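Local coordinates for beta-galacturonidase (Eisenbergiella tayi, PDB 6NCW), which acts as a glycoside hydrolase family 2 beta-galacturonidase that binds galacturonate and may also have beta-glucuronidase activity, at residues A[306-311]-A[326-331]; A[322-327]-A[365-370]. All coordinates share one frame; numbering follows the deposited sequence.

Contact 1. Residues A[306-311]-A[326-331]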
loop_
_atom_site.group_PDB
_atom_site.type_symbol
_atom_site.label_atom_id
_atom_site.label_comp_id
_atom_site.label_asym_id
_atom_site.label_seq_id
_atom_site.Cartn_x
_atom_site.Cartn_y
_atom_site.Cartn_z
ATOM N N ASN A 306 14.909 6.385 26.548
ATOM C CA ASN A 306 15.484 5.741 27.715
ATOM C C ASN A 306 14.420 5.096 28.581
ATOM O O ASN A 306 14.739 4.591 29.656
ATOM C CB ASN A 306 16.323 6.735 28.534
ATOM C CG ASN A 306 15.513 7.901 29.082
ATOM O OD1 ASN A 306 14.281 7.851 29.154
ATOM N ND2 ASN A 306 16.214 8.970 29.482
ATOM N N SER A 307 13.161 5.096 28.150
ATOM C CA SER A 307 12.122 4.631 29.054
ATOM C C SER A 307 10.913 4.111 28.280
ATOM O O SER A 307 10.627 4.548 27.159
ATOM C CB SER A 307 11.723 5.747 30.019
ATOM O OG SER A 307 10.831 5.268 31.005
ATOM N N ILE A 308 10.217 3.157 28.892
ATOM C CA ILE A 308 8.993 2.586 28.349
ATOM C C ILE A 308 7.917 2.613 29.429
ATOM O O ILE A 308 8.204 2.447 30.619
ATOM C CB ILE A 308 9.213 1.151 27.831
ATOM C CG1 ILE A 308 10.028 1.187 26.552
ATOM C CG2 ILE A 308 7.889 0.429 27.611
ATOM C CD1 ILE A 308 10.554 -0.146 26.168
ATOM N N ARG A 309 6.682 2.842 29.004
ATOM C CA ARG A 309 5.502 2.832 29.848
ATOM C C ARG A 309 4.613 1.685 29.372
ATOM O O ARG A 309 4.265 1.619 28.186
ATOM C CB ARG A 309 4.785 4.191 29.755
ATOM C CG ARG A 309 3.435 4.213 30.411
ATOM C CD ARG A 309 2.782 5.585 30.509
ATOM N NE ARG A 309 1.453 5.332 31.061
ATOM C CZ ARG A 309 0.301 5.678 30.493
ATOM N NH1 ARG A 309 0.284 6.405 29.376
ATOM N NH2 ARG A 309 -0.839 5.317 31.075
ATOM N N THR A 310 4.252 0.784 30.292
ATOM C CA THR A 310 3.518 -0.450 29.973
ATOM C C THR A 310 2.006 -0.184 29.863
ATOM O O THR A 310 1.194 -0.609 30.692
ATOM C CB THR A 310 3.798 -1.512 31.039
ATOM O OG1 THR A 310 3.248 -1.093 32.294
ATOM C CG2 THR A 310 5.292 -1.739 31.247
ATOM N N VAL A 311 1.607 0.505 28.792
ATOM C CA VAL A 311 0.174 0.718 28.561
ATOM C C VAL A 311 -0.504 -0.598 28.186
ATOM O O VAL A 311 -0.019 -1.328 27.312
ATOM C CB VAL A 311 -0.045 1.770 27.462
ATOM C CG1 VAL A 311 0.460 3.139 27.937
ATOM C CG2 VAL A 311 0.654 1.347 26.133
ATOM N N GLN A 326 19.364 -3.728 29.987
ATOM C CA GLN A 326 19.761 -2.683 29.051
ATOM C C GLN A 326 19.617 -1.276 29.623
ATOM O O GLN A 326 19.912 -0.303 28.928
ATOM C CB GLN A 326 18.974 -2.836 27.738
ATOM C CG GLN A 326 19.410 -4.101 26.972
ATOM C CD GLN A 326 18.536 -4.449 25.740
ATOM O OE1 GLN A 326 18.913 -4.180 24.609
ATOM N NE2 GLN A 326 17.407 -5.096 25.972
ATOM N N GLY A 327 19.222 -1.140 30.883
ATOM C CA GLY A 327 19.174 0.172 31.499
ATOM C C GLY A 327 18.001 1.011 31.058
ATOM O O GLY A 327 18.101 2.239 31.035
ATOM N N ILE A 328 16.891 0.382 30.691
ATOM C CA ILE A 328 15.702 1.087 30.224
ATOM C C ILE A 328 14.764 1.265 31.413
ATOM O O ILE A 328 14.438 0.293 32.093
ATOM C CB ILE A 328 15.029 0.313 29.073
ATOM C CG1 ILE A 328 15.971 0.261 27.858
ATOM C CG2 ILE A 328 13.692 0.945 28.692
ATOM C CD1 ILE A 328 15.554 -0.705 26.767
ATOM N N LEU A 329 14.346 2.504 31.679
ATOM C CA LEU A 329 13.454 2.782 32.798
ATOM C C LEU A 329 12.012 2.427 32.448
ATOM O O LEU A 329 11.552 2.653 31.328
ATOM C CB LEU A 329 13.555 4.256 33.196
ATOM C CG LEU A 329 14.966 4.675 33.639
ATOM C CD1 LEU A 329 15.128 6.181 33.593
ATOM C CD2 LEU A 329 15.247 4.125 35.037
ATOM N N VAL A 330 11.293 1.875 33.416
ATOM C CA VAL A 330 9.955 1.359 33.195
ATOM C C VAL A 330 8.984 2.040 34.154
ATOM O O VAL A 330 9.209 2.081 35.366
ATOM C CB VAL A 330 9.903 -0.176 33.349
ATOM C CG1 VAL A 330 8.464 -0.671 33.250
ATOM C CG2 VAL A 330 10.736 -0.832 32.267
ATOM N N TRP A 331 7.929 2.605 33.590
ATOM C CA TRP A 331 6.685 2.875 34.293
ATOM C C TRP A 331 5.799 1.649 34.088
ATOM O O TRP A 331 5.458 1.325 32.946
ATOM C CB TRP A 331 6.047 4.150 33.719
ATOM C CG TRP A 331 4.582 4.419 34.025
ATOM C CD1 TRP A 331 3.526 3.548 33.883
ATOM C CD2 TRP A 331 4.015 5.660 34.448
ATOM N NE1 TRP A 331 2.347 4.169 34.227
ATOM C CE2 TRP A 331 2.621 5.464 34.584
ATOM C CE3 TRP A 331 4.546 6.927 34.720
ATOM C CZ2 TRP A 331 1.756 6.487 34.981
ATOM C CZ3 TRP A 331 3.677 7.936 35.142
ATOM C CH2 TRP A 331 2.299 7.712 35.245
#
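Ser307, Ile308 and Arg309 lie opposite Leu329, Val330 and Trp331 in parallel register. The backbone bonds run between Asn306, Ile308 and Thr310 on one segment and Leu329 and Trp331 on the other. Asn306 O accepts from Leu329 N, and Ile308 N gives to Leu329 O at 2.8 Å. Ile308 O then accepts from Trp331 N, and Thr310 N gives to Trp331 O at 3.0 Å. Leu329 O has a second donor: Ser307 OG reaches it at 2.7 Å. OG is anti to its own backbone N (chi1 -173°), and it meets the carbonyl from above its plane. Ile308 N meets the same oxygen nearly end-on, and the two bonds together satisfy this buried atom. Ser307 OG also bonds to the hydroxyl of Tyr508.

The segments are neighbouring parallel strands of the TIM barrel. They belong to a beta-alpha-beta unit whose connection includes helix 317-326. The apolar contacts lie on the helix side of the sheet. Ile308 CD1 meets Ile328 CG2 at 4.2 Å, and Thr310 CG2 meets Val330 CG1 at 3.9 Å.

On the face with Ser307 and Leu329, the extended Arg309 chain runs alongside the Trp331 ring. Its CG makes a CH-pi contact, 3.9 Å from the centroid of the Trp331 five-membered ring. Arg309 NE sits above the same ring, offset toward the rim. The guanidinium is turned 74° from the indole plane, so the two do not stack. NH2 makes a salt bridge to Glu333, which also accepts from Trp331 NE1, and a hydrogen bond to Asn377, while NH1 makes a salt bridge to Glu465. Asn377 and Glu465 bind galacturonate, which places Arg309 in the second shell of the substrate site.

Contact 2. Residues A[322-327]-A[365-370]; sequences LCDEQG and YNHPSI
The carboxylate of Asp324 takes three hydrogen bonds from His367 and Ser369. Asp324 lies near the C-terminal end of helix 317-326 of the TIM barrel. Its partners lie in the type I beta turn from His367 to Ile370, which leads into strand 370-374.

Asp324 OD1 accepts two of the bonds. Ser369 N reaches it at 2.9 Å, nearly along the C-O axis, and Ser369 OG reaches it at 2.7 Å on the syn side. The two donors come from opposite faces of the carboxylate plane. Ser369 OG stands between its own backbone N and carbonyl carbon (chi1 61°), close enough to N for both to share one acceptor. Asp324 OD2 takes the third bond, a short one of 2.5 Å from His367 ND1. It meets the imidazole at its edge, with the ring and carboxylate planes 31° apart. The carboxylate probably favours a proton on ND1. With both oxygens held, the group has little freedom to turn about its CB-CG bond.

Apolar atoms complete the contact. Pro368 CD lies 3.4 Å from Asp324 OD1, and the two side chains are roughly perpendicular. One residue back along the helix, Cys323 CB packs on Ser369 CB at 4.0 Å. Leu230 of strand 227-238 touches both Asp324 and Pro368, so the beta-sandwich domain borders this joint. Trp223 NE1 bonds to Asp324 O and Arg254 NE to Pro368 O.

Farther out, the helix ends in a Schellman motif, with Gly327 at positive phi. Glu325 O there bonds to Gln36 of a second subunit. Within the last turn, Gln326 folds back on the helix, its NE2 giving a bond to Leu322 O at 3.0 Å.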
loop_
_atom_site.group_PDB
_atom_site.type_symbol
_atom_site.label_atom_id
_atom_site.label_comp_id
_atom_site.label_asym_id
_atom_site.label_seq_id
_atom_site.Cartn_x
_atom_site.Cartn_y
_atom_site.Cartn_z
ATOM N N LEU A 322 14.725 -7.831 30.188
ATOM C CA LEU A 322 15.515 -7.214 29.125
ATOM C C LEU A 322 15.676 -5.713 29.340
ATOM O O LEU A 322 16.683 -5.132 28.910
ATOM C CB LEU A 322 14.886 -7.501 27.764
ATOM C CG LEU A 322 14.985 -8.955 27.286
ATOM C CD1 LEU A 322 13.911 -9.262 26.220
ATOM C CD2 LEU A 322 16.381 -9.261 26.747
ATOM N N CYS A 323 14.707 -5.067 29.996
ATOM C CA CYS A 323 14.875 -3.655 30.335
ATOM C C CYS A 323 15.908 -3.483 31.451
ATOM O O CYS A 323 16.735 -2.566 31.390
ATOM C CB CYS A 323 13.534 -3.034 30.745
ATOM S SG CYS A 323 12.256 -2.914 29.415
ATOM N N ASP A 324 15.856 -4.350 32.482
ATOM C CA ASP A 324 16.885 -4.386 33.528
ATOM C C ASP A 324 18.285 -4.469 32.936
ATOM O O ASP A 324 19.166 -3.676 33.285
ATOM C CB ASP A 324 16.663 -5.583 34.458
ATOM C CG ASP A 324 15.394 -5.479 35.264
ATOM O OD1 ASP A 324 14.861 -4.355 35.413
ATOM O OD2 ASP A 324 14.920 -6.536 35.742
ATOM N N GLU A 325 18.509 -5.448 32.041
ATOM C CA GLU A 325 19.825 -5.668 31.441
ATOM C C GLU A 325 20.282 -4.524 30.547
ATOM O O GLU A 325 21.490 -4.370 30.346
ATOM C CB GLU A 325 19.832 -6.963 30.622
ATOM C CG GLU A 325 19.708 -8.194 31.488
ATOM C CD GLU A 325 19.580 -9.482 30.701
ATOM O OE1 GLU A 325 18.933 -10.415 31.215
ATOM O OE2 GLU A 325 20.139 -9.579 29.587
ATOM N N GLN A 326 19.364 -3.728 29.987
ATOM C CA GLN A 326 19.761 -2.683 29.051
ATOM C C GLN A 326 19.617 -1.276 29.623
ATOM O O GLN A 326 19.912 -0.303 28.928
ATOM C CB GLN A 326 18.974 -2.836 27.738
ATOM C CG GLN A 326 19.410 -4.101 26.972
ATOM C CD GLN A 326 18.536 -4.449 25.740
ATOM O OE1 GLN A 326 18.913 -4.180 24.609
ATOM N NE2 GLN A 326 17.407 -5.096 25.972
ATOM N N GLY A 327 19.222 -1.140 30.883
ATOM C CA GLY A 327 19.174 0.172 31.499
ATOM C C GLY A 327 18.001 1.011 31.058
ATOM O O GLY A 327 18.101 2.239 31.035
ATOM N N TYR A 365 8.681 -6.846 42.238
ATOM C CA TYR A 365 9.310 -5.949 43.212
ATOM C C TYR A 365 10.779 -5.685 42.909
ATOM O O TYR A 365 11.281 -4.579 43.149
ATOM C CB TYR A 365 9.184 -6.545 44.619
ATOM C CG TYR A 365 9.631 -5.586 45.696
ATOM C CD1 TYR A 365 8.710 -4.749 46.336
ATOM C CD2 TYR A 365 10.971 -5.486 46.049
ATOM C CE1 TYR A 365 9.121 -3.847 47.322
ATOM C CE2 TYR A 365 11.392 -4.593 47.022
ATOM C CZ TYR A 365 10.466 -3.775 47.660
ATOM O OH TYR A 365 10.897 -2.887 48.631
ATOM N N ASN A 366 11.495 -6.694 42.418
ATOM C CA ASN A 366 12.948 -6.620 42.366
ATOM C C ASN A 366 13.500 -5.943 41.123
ATOM O O ASN A 366 14.713 -5.722 41.068
ATOM C CB ASN A 366 13.553 -8.028 42.463
ATOM C CG ASN A 366 13.337 -8.657 43.828
ATOM O OD1 ASN A 366 13.450 -7.982 44.846
ATOM N ND2 ASN A 366 13.004 -9.943 43.851
ATOM N N HIS A 367 12.671 -5.650 40.122
ATOM C CA HIS A 367 13.186 -5.159 38.838
ATOM C C HIS A 367 13.739 -3.753 38.993
ATOM O O HIS A 367 12.964 -2.824 39.247
ATOM C CB HIS A 367 12.091 -5.185 37.758
ATOM C CG HIS A 367 11.783 -6.561 37.251
ATOM N ND1 HIS A 367 12.551 -7.194 36.293
ATOM C CD2 HIS A 367 10.809 -7.437 37.588
ATOM C CE1 HIS A 367 12.062 -8.402 36.066
ATOM N NE2 HIS A 367 11.004 -8.573 36.839
ATOM N N PRO A 368 15.049 -3.543 38.874
ATOM C CA PRO A 368 15.570 -2.172 38.988
ATOM C C PRO A 368 15.031 -1.233 37.926
ATOM O O PRO A 368 15.004 -0.014 38.148
ATOM C CB PRO A 368 17.085 -2.366 38.852
ATOM C CG PRO A 368 17.208 -3.644 38.022
ATOM C CD PRO A 368 16.106 -4.516 38.547
ATOM N N SER A 369 14.612 -1.748 36.767
ATOM C CA SER A 369 14.114 -0.861 35.714
ATOM C C SER A 369 12.843 -0.146 36.140
ATOM O O SER A 369 12.612 1.008 35.753
ATOM C CB SER A 369 13.862 -1.648 34.430
ATOM O OG SER A 369 12.887 -2.656 34.653
ATOM N N ILE A 370 12.006 -0.807 36.936
ATOM C CA ILE A 370 10.736 -0.217 37.342
ATOM C C ILE A 370 11.034 0.896 38.334
ATOM O O ILE A 370 11.495 0.626 39.446
ATOM C CB ILE A 370 9.805 -1.255 37.955
ATOM C CG1 ILE A 370 9.432 -2.334 36.925
ATOM C CG2 ILE A 370 8.553 -0.558 38.451
ATOM C CD1 ILE A 370 8.780 -3.541 37.577
#

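From the N terminus, the chain passes through strand 307-309, crosses over by helix 317-326 and returns in strand 329-333. Contact 1 closes this loop. Contact 2 starts inside it, at the helix end, and closes a longer loop at 365-370, after helix 349-364. The two loops therefore overlap without one enclosing the other, and the segments of the two contacts share Gln326 and Gly327. The centres of contact 1 and contact 2 are about 8 Å apart. Val330 N is 2.8 Å from Ser369 O, a probable hydrogen bond, and Val330 CG2 packs on Cys323 SG. Together the contacts tie two adjacent barrel strands, the helix between them and the turn entering the next strand, 370-374.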